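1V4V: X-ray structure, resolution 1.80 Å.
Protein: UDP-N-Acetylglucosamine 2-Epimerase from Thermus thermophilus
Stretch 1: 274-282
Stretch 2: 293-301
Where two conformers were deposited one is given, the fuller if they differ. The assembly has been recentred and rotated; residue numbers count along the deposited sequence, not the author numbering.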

# COMPACT_ATOMS: atom_id res chain seq x y z
N ALA A 274 -4.45 -38.38 -16.82
CA ALA A 274 -4.54 -39.70 -17.46
C ALA A 274 -5.92 -39.97 -18.07
O ALA A 274 -6.16 -41.04 -18.61
CB ALA A 274 -4.21 -40.79 -16.44
N SER A 275 -6.81 -38.99 -17.99
CA SER A 275 -8.16 -39.16 -18.50
C SER A 275 -8.40 -38.53 -19.88
O SER A 275 -7.72 -37.57 -20.26
CB SER A 275 -9.17 -38.58 -17.51
OG SER A 275 -9.08 -39.23 -16.25
N LEU A 276 -9.37 -39.08 -20.59
CA LEU A 276 -9.74 -38.61 -21.93
C LEU A 276 -10.69 -37.42 -21.81
O LEU A 276 -10.82 -36.62 -22.73
CB LEU A 276 -10.50 -39.70 -22.70
CG LEU A 276 -9.87 -41.06 -23.02
CD1 LEU A 276 -10.92 -41.94 -23.69
CD2 LEU A 276 -8.68 -40.88 -23.93
N LEU A 277 -11.35 -37.34 -20.66
CA LEU A 277 -12.35 -36.30 -20.45
C LEU A 277 -12.66 -36.14 -18.97
O LEU A 277 -12.57 -37.09 -18.21
CB LEU A 277 -13.63 -36.71 -21.18
CG LEU A 277 -14.94 -35.97 -20.92
CD1 LEU A 277 -14.88 -34.61 -21.60
CD2 LEU A 277 -16.12 -36.78 -21.46
N LEU A 278 -13.02 -34.91 -18.60
CA LEU A 278 -13.42 -34.60 -17.22
C LEU A 278 -14.88 -34.15 -17.25
O LEU A 278 -15.25 -33.27 -18.04
CB LEU A 278 -12.58 -33.45 -16.65
CG LEU A 278 -13.15 -32.90 -15.33
CD1 LEU A 278 -13.06 -33.98 -14.25
CD2 LEU A 278 -12.40 -31.64 -14.90
N VAL A 279 -15.70 -34.78 -16.42
CA VAL A 279 -17.11 -34.42 -16.30
C VAL A 279 -17.22 -33.78 -14.92
O VAL A 279 -16.84 -34.39 -13.92
CB VAL A 279 -18.02 -35.66 -16.35
CG1 VAL A 279 -19.48 -35.25 -16.15
CG2 VAL A 279 -17.85 -36.38 -17.69
N THR A 280 -17.71 -32.55 -14.85
CA THR A 280 -17.80 -31.89 -13.55
C THR A 280 -18.85 -30.78 -13.51
O THR A 280 -19.44 -30.44 -14.53
CB THR A 280 -16.44 -31.27 -13.16
OG1 THR A 280 -16.51 -30.75 -11.83
CG2 THR A 280 -16.08 -30.13 -14.13
N ASP A 281 -19.08 -30.24 -12.32
CA ASP A 281 -20.01 -29.13 -12.16
C ASP A 281 -19.30 -28.08 -11.32
O ASP A 281 -19.91 -27.13 -10.82
CB ASP A 281 -21.32 -29.57 -11.50
CG ASP A 281 -21.14 -30.06 -10.07
OD1 ASP A 281 -22.16 -30.36 -9.43
OD2 ASP A 281 -19.99 -30.14 -9.59
N SER A 282 -17.99 -28.26 -11.18
CA SER A 282 -17.15 -27.36 -10.41
C SER A 282 -16.28 -26.45 -11.28
O SER A 282 -15.58 -26.92 -12.16
CB SER A 282 -16.23 -28.18 -9.49
OG SER A 282 -15.15 -27.39 -9.01
N GLY A 293 -4.84 -29.63 -20.20
CA GLY A 293 -5.22 -29.86 -21.58
C GLY A 293 -6.20 -31.02 -21.69
O GLY A 293 -6.22 -31.75 -22.68
N VAL A 294 -7.01 -31.20 -20.65
CA VAL A 294 -8.01 -32.27 -20.64
C VAL A 294 -9.38 -31.68 -20.96
O VAL A 294 -9.81 -30.71 -20.32
CB VAL A 294 -8.06 -32.95 -19.26
CG1 VAL A 294 -9.14 -34.02 -19.23
CG2 VAL A 294 -6.71 -33.57 -18.94
N PRO A 295 -10.08 -32.24 -21.96
CA PRO A 295 -11.41 -31.75 -22.34
C PRO A 295 -12.33 -31.79 -21.13
O PRO A 295 -12.27 -32.74 -20.34
CB PRO A 295 -11.85 -32.74 -23.42
CG PRO A 295 -10.56 -33.22 -24.01
CD PRO A 295 -9.69 -33.40 -22.78
N VAL A 296 -13.19 -30.79 -20.99
CA VAL A 296 -14.11 -30.76 -19.86
C VAL A 296 -15.56 -30.54 -20.27
O VAL A 296 -15.86 -29.64 -21.06
CB VAL A 296 -13.75 -29.62 -18.87
CG1 VAL A 296 -14.73 -29.63 -17.69
CG2 VAL A 296 -12.32 -29.76 -18.41
N VAL A 297 -16.45 -31.37 -19.73
CA VAL A 297 -17.87 -31.21 -19.97
C VAL A 297 -18.46 -30.76 -18.63
O VAL A 297 -18.25 -31.40 -17.60
CB VAL A 297 -18.55 -32.52 -20.45
CG1 VAL A 297 -20.06 -32.34 -20.47
CG2 VAL A 297 -18.06 -32.86 -21.83
N VAL A 298 -19.18 -29.64 -18.66
CA VAL A 298 -19.76 -29.07 -17.45
C VAL A 298 -21.24 -29.36 -17.31
O VAL A 298 -22.03 -29.05 -18.19
CB VAL A 298 -19.54 -27.54 -17.41
CG1 VAL A 298 -20.14 -26.94 -16.13
CG2 VAL A 298 -18.05 -27.23 -17.49
N LEU A 299 -21.61 -29.96 -16.18
CA LEU A 299 -23.00 -30.30 -15.92
C LEU A 299 -23.75 -29.13 -15.30
O LEU A 299 -24.17 -29.17 -14.15
CB LEU A 299 -23.07 -31.54 -15.01
CG LEU A 299 -23.18 -32.91 -15.72
CD1 LEU A 299 -22.38 -32.92 -17.01
CD2 LEU A 299 -22.70 -33.99 -14.76
N ARG A 300 -23.88 -28.07 -16.10
CA ARG A 300 -24.58 -26.86 -15.70
C ARG A 300 -25.21 -26.26 -16.95
O ARG A 300 -24.81 -26.58 -18.07
CB ARG A 300 -23.62 -25.85 -15.08
CG ARG A 300 -22.97 -26.31 -13.79
CD ARG A 300 -22.40 -25.12 -13.02
NE ARG A 300 -23.48 -24.27 -12.50
CZ ARG A 300 -23.31 -23.03 -12.07
NH1 ARG A 300 -22.11 -22.47 -12.08
NH2 ARG A 300 -24.35 -22.34 -11.62
N ASN A 301 -26.19 -25.38 -16.77
CA ASN A 301 -26.85 -24.74 -17.89
C ASN A 301 -26.10 -23.50 -18.33
O ASN A 301 -26.23 -23.05 -19.47
CB ASN A 301 -28.30 -24.40 -17.53
CG ASN A 301 -29.13 -25.63 -17.25
OD1 ASN A 301 -29.21 -26.54 -18.08
ND2 ASN A 301 -29.77 -25.66 -16.09

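A short strand running through L278, V279 and T280 lies beside the parallel strand 296-298, with their axes 4.8 Å apart at closest approach and 17° from parallel, and the contact between the stretches buries 586 Å² in all. Its framework is a ladder of four backbone hydrogen bonds. In a parallel pair, alternate residues of one strand reach both ways along the other, and here L278 and T280 do the reaching. L278 N donates to P295 O (2.9 Å) and L278 O accepts from V297 N (2.8 Å); two residues on, T280 N donates to V297 O (3.0 Å) and T280 O accepts from L299 N (2.8 Å). The N-H...O angles, 156° to 168°, show bonds close to straight. The same carbonyls also receive CA-H...O contacts, the shortest from V298 CA to T280 O at 3.2 Å, so the edges of the two strands are closely fitted.

Because backbone atoms make these bonds, the side chains are free to pack on the two faces of the sheet, and V297, T280 and L278 contribute most to the covered surface. V297 shares its face with V279, its bridge partner. Its closest side-chain contact, however, is diagonal: CG2 of V297 meets CD1 of L277 at 3.6 Å. The CA-to-CB bond of L277 points away from the second stretch, but its t, p rotamer brings the end of the chain back, and CD1 also lies 4.0 Å from P295 CB. Leucine suits this position because its length lets it return to its neighbours, while the beta-branched valine keeps its bulk near the backbone and is at ease in an extended strand. On V279, CG1 touches L299 CD2 at 3.7 Å, extending the apolar packing past the last strand residue.

L278 and T280 lie on the other face, together with V296 and V298. L278 CD2 packs against V296 CG2 at 4.0 Å, and L278 CB lies 4.3 Å from V294 CG1. V294 points toward the first stretch and so adds apolar surface just before its strand begins. T280 divides its chemistry between two branches. Its methyl CG2 rests 3.8 Å from V296 CG1, as a valine methyl might, whereas OG1 accepts a hydrogen bond from S282 N at 3.0 Å and is satisfied further elsewhere in the structure. Threonine thus combines a beta-branched shape suited to a strand with a polar group that ties the strand to the following turn.

The ends of the contact are less regular. P295 has no amide hydrogen to donate, but its carbonyl serves L278, and its ring atom CD sits 3.4 Å from L276 O. Beyond the ladder, D281 CB approaches L299 CB at 4.4 Å; the end of the aspartate leads away, and its buried carboxylate oxygens find hydrogen bonds elsewhere in the structure. The aliphatic part of R300 closes this end, with CG 4.3 Å from D281 CB.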